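Local coordinates for choline/ethanolamine kinase family protein (Mesorhizobium loti, PDB 3DXQ) that probably transfers a phosphate group to ethanolamine or a related small amino alcohol, at residues V162-P172 with R242-C250. Residues are numbered along the deposited sequence; the frame is centred on the assembly and turned at random.
Sequences VRSALAAHPLP and RVVIYKAMC
Val162 and Leu166 of helix 152-167 pack against Ile245, Tyr246 and selenomethionine Met249 of helix 237-263 in an apolar helix-to-helix contact, and the loop that follows the first helix carries Leu171 and Pro172 along Arg242. The short helical segments run roughly antiparallel, at 142°, their axes 11.3 Å apart at closest approach. Val162 meets Ile245 tip to tip through CG1, which its first torsion (176°) sets anti to the backbone N. Leu166 slides past Ile245, its CD2 lying 3.9 Å from Ile245 CG2, and also reaches the phenol end of Tyr246, with CD2 3.7 Å from OH. Arg242 CG touches the same methyl; its CD and NE slide past Leu171 CD2, and the bend at chi3 (49°) carries NH2 on to 3.6 Å from Pro172 CD. Asp204 fixes both polar ends, through a salt bridge to Arg242 NH2 and a hydrogen bond to Tyr246 OH. Without the arginine, an alanine here is likely to leave Asp204 lacking its guanidinium partner and a gap beside Leu171 and Pro172. Phe131 of helix 130-141 borders Leu166 and Met249. This is partly buried helix packing in the helical C-terminal lobe, as in the kinase-like fold of aminoglycoside and choline kinases.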
loop_
_atom_site.group_PDB
_atom_site.type_symbol
_atom_site.label_atom_id
_atom_site.label_comp_id
_atom_site.label_asym_id
_atom_site.label_seq_id
_atom_site.Cartn_x
_atom_site.Cartn_y
_atom_site.Cartn_z
ATOM N N VAL A 162 17.510 5.244 11.877
ATOM C CA VAL A 162 17.043 4.858 10.549
ATOM C C VAL A 162 16.725 6.125 9.738
ATOM O O VAL A 162 17.129 6.270 8.578
ATOM C CB VAL A 162 15.772 3.967 10.655
ATOM C CG1 VAL A 162 15.221 3.628 9.281
ATOM C CG2 VAL A 162 16.044 2.700 11.471
ATOM N N ARG A 163 16.011 7.048 10.374
ATOM C CA ARG A 163 15.667 8.317 9.753
ATOM C C ARG A 163 16.932 9.025 9.307
ATOM O O ARG A 163 17.034 9.545 8.199
ATOM C CB ARG A 163 14.954 9.191 10.776
ATOM C CG ARG A 163 14.467 10.512 10.241
ATOM C CD ARG A 163 13.640 11.172 11.302
ATOM N NE ARG A 163 13.047 12.413 10.834
ATOM C CZ ARG A 163 12.065 13.057 11.464
ATOM N NH1 ARG A 163 11.539 12.567 12.584
ATOM N NH2 ARG A 163 11.589 14.185 10.955
ATOM N N SER A 164 17.894 9.051 10.215
ATOM C CA SER A 164 19.140 9.721 9.963
ATOM C C SER A 164 19.901 9.088 8.799
ATOM O O SER A 164 20.495 9.802 7.983
ATOM C CB SER A 164 19.985 9.701 11.203
ATOM O OG SER A 164 21.108 10.500 10.947
ATOM N N ALA A 165 19.875 7.757 8.726
ATOM C CA ALA A 165 20.526 7.035 7.648
ATOM C C ALA A 165 19.875 7.381 6.297
ATOM O O ALA A 165 20.553 7.529 5.283
ATOM C CB ALA A 165 20.478 5.535 7.918
ATOM N N LEU A 166 18.557 7.537 6.303
ATOM C CA LEU A 166 17.821 7.903 5.106
ATOM C C LEU A 166 18.061 9.358 4.698
ATOM O O LEU A 166 17.939 9.700 3.506
ATOM C CB LEU A 166 16.326 7.657 5.298
ATOM C CG LEU A 166 15.828 6.213 5.458
ATOM C CD1 LEU A 166 14.391 6.244 5.965
ATOM C CD2 LEU A 166 15.918 5.390 4.161
ATOM N N ALA A 167 18.383 10.203 5.676
ATOM C CA ALA A 167 18.635 11.617 5.424
ATOM C C ALA A 167 20.096 11.860 5.063
ATOM O O ALA A 167 20.431 12.916 4.535
ATOM C CB ALA A 167 18.229 12.446 6.618
ATOM N N ALA A 168 20.955 10.876 5.329
ATOM C CA ALA A 168 22.376 10.971 4.993
ATOM C C ALA A 168 22.658 11.176 3.501
ATOM O O ALA A 168 23.740 11.613 3.164
ATOM C CB ALA A 168 23.143 9.737 5.505
ATOM N N HIS A 169 21.713 10.862 2.619
ATOM C CA HIS A 169 21.932 11.017 1.172
ATOM C C HIS A 169 20.633 11.361 0.435
ATOM O O HIS A 169 19.560 10.936 0.830
ATOM C CB HIS A 169 22.500 9.724 0.562
ATOM C CG HIS A 169 23.836 9.321 1.102
ATOM N ND1 HIS A 169 25.021 9.817 0.600
ATOM C CD2 HIS A 169 24.182 8.473 2.097
ATOM C CE1 HIS A 169 26.038 9.310 1.274
ATOM N NE2 HIS A 169 25.557 8.479 2.181
ATOM N N PRO A 170 20.729 12.135 -0.648
ATOM C CA PRO A 170 19.556 12.426 -1.470
ATOM C C PRO A 170 18.901 11.128 -1.917
ATOM O O PRO A 170 19.605 10.218 -2.359
ATOM C CB PRO A 170 20.144 13.133 -2.691
ATOM C CG PRO A 170 21.463 13.655 -2.230
ATOM C CD PRO A 170 21.957 12.759 -1.172
ATOM N N LEU A 171 17.581 11.026 -1.779
ATOM C CA LEU A 171 16.866 9.857 -2.234
ATOM C C LEU A 171 16.062 10.260 -3.473
ATOM O O LEU A 171 15.636 11.407 -3.603
ATOM C CB LEU A 171 15.943 9.358 -1.143
ATOM C CG LEU A 171 16.646 8.997 0.166
ATOM C CD1 LEU A 171 15.660 9.025 1.313
ATOM C CD2 LEU A 171 17.332 7.647 0.038
ATOM N N PRO A 172 15.863 9.324 -4.397
ATOM C CA PRO A 172 15.068 9.656 -5.546
ATOM C C PRO A 172 13.603 9.783 -5.134
ATOM O O PRO A 172 13.228 9.271 -4.074
ATOM C CB PRO A 172 15.274 8.458 -6.470
ATOM C CG PRO A 172 15.596 7.309 -5.550
ATOM C CD PRO A 172 16.334 7.926 -4.406
ATOM N N ARG A 242 17.625 -0.070 1.715
ATOM C CA ARG A 242 16.479 0.824 1.809
ATOM C C ARG A 242 15.187 0.022 1.906
ATOM O O ARG A 242 14.309 0.332 2.709
ATOM C CB ARG A 242 16.474 1.863 0.667
ATOM C CG ARG A 242 16.968 3.208 1.175
ATOM C CD ARG A 242 17.421 4.223 0.148
ATOM N NE ARG A 242 16.511 4.444 -0.979
ATOM C CZ ARG A 242 16.868 4.319 -2.263
ATOM N NH1 ARG A 242 18.106 3.962 -2.597
ATOM N NH2 ARG A 242 16.001 4.545 -3.228
ATOM N N VAL A 243 15.089 -1.041 1.119
ATOM C CA VAL A 243 13.903 -1.875 1.170
ATOM C C VAL A 243 13.759 -2.428 2.591
ATOM O O VAL A 243 12.719 -2.288 3.238
ATOM C CB VAL A 243 13.950 -3.007 0.153
ATOM C CG1 VAL A 243 12.660 -3.785 0.211
ATOM C CG2 VAL A 243 14.159 -2.464 -1.231
ATOM N N VAL A 244 14.813 -3.025 3.103
ATOM C CA VAL A 244 14.742 -3.586 4.454
ATOM C C VAL A 244 14.374 -2.495 5.480
ATOM O O VAL A 244 13.570 -2.728 6.378
ATOM C CB VAL A 244 16.035 -4.312 4.797
ATOM C CG1 VAL A 244 16.066 -4.741 6.256
ATOM C CG2 VAL A 244 16.182 -5.506 3.879
ATOM N N ILE A 245 14.930 -1.297 5.313
ATOM C CA ILE A 245 14.640 -0.177 6.207
ATOM C C ILE A 245 13.145 0.164 6.200
ATOM O O ILE A 245 12.523 0.364 7.270
ATOM C CB ILE A 245 15.482 1.072 5.825
ATOM C CG1 ILE A 245 16.882 0.950 6.421
ATOM C CG2 ILE A 245 14.856 2.345 6.332
ATOM C CD1 ILE A 245 16.861 0.820 7.917
ATOM N N TYR A 246 12.569 0.210 5.001
ATOM C CA TYR A 246 11.148 0.499 4.861
ATOM C C TYR A 246 10.277 -0.656 5.358
ATOM O O TYR A 246 9.201 -0.414 5.912
ATOM C CB TYR A 246 10.796 0.896 3.417
ATOM C CG TYR A 246 11.405 2.231 3.011
ATOM C CD1 TYR A 246 11.250 3.361 3.803
ATOM C CD2 TYR A 246 12.123 2.358 1.829
ATOM C CE1 TYR A 246 11.815 4.586 3.441
ATOM C CE2 TYR A 246 12.685 3.581 1.445
ATOM C CZ TYR A 246 12.530 4.696 2.260
ATOM O OH TYR A 246 13.078 5.913 1.882
ATOM N N LYS A 247 10.718 -1.901 5.171
ATOM C CA LYS A 247 9.999 -3.015 5.782
ATOM C C LYS A 247 9.780 -2.689 7.264
ATOM O O LYS A 247 8.669 -2.782 7.762
ATOM C CB LYS A 247 10.775 -4.328 5.668
ATOM C CG LYS A 247 10.562 -5.146 4.408
ATOM C CD LYS A 247 11.573 -6.291 4.382
ATOM C CE LYS A 247 11.004 -7.591 3.858
ATOM N NZ LYS A 247 12.056 -8.644 3.639
ATOM N N ALA A 248 10.837 -2.271 7.955
ATOM C CA ALA A 248 10.734 -1.959 9.382
ATOM C C ALA A 248 9.850 -0.737 9.627
ATOM O O ALA A 248 8.956 -0.786 10.462
ATOM C CB ALA A 248 12.132 -1.758 10.014
HETATM N N MSE A 249 10.098 0.355 8.912
HETATM C CA MSE A 249 9.332 1.586 9.118
HETATM C C MSE A 249 7.868 1.450 8.769
HETATM O O MSE A 249 7.027 2.096 9.380
HETATM C CB MSE A 249 9.921 2.735 8.307
HETATM C CG MSE A 249 11.264 3.241 8.797
HETATM SE SE MSE A 249 11.358 3.400 10.760
HETATM C CE MSE A 249 12.684 4.757 10.849
ATOM N N CYS A 250 7.575 0.633 7.765
ATOM C CA CYS A 250 6.213 0.357 7.350
ATOM C C CYS A 250 5.429 -0.285 8.477
ATOM O O CYS A 250 4.351 0.153 8.829
ATOM C CB CYS A 250 6.233 -0.570 6.145
ATOM S SG CYS A 250 4.645 -0.794 5.378
#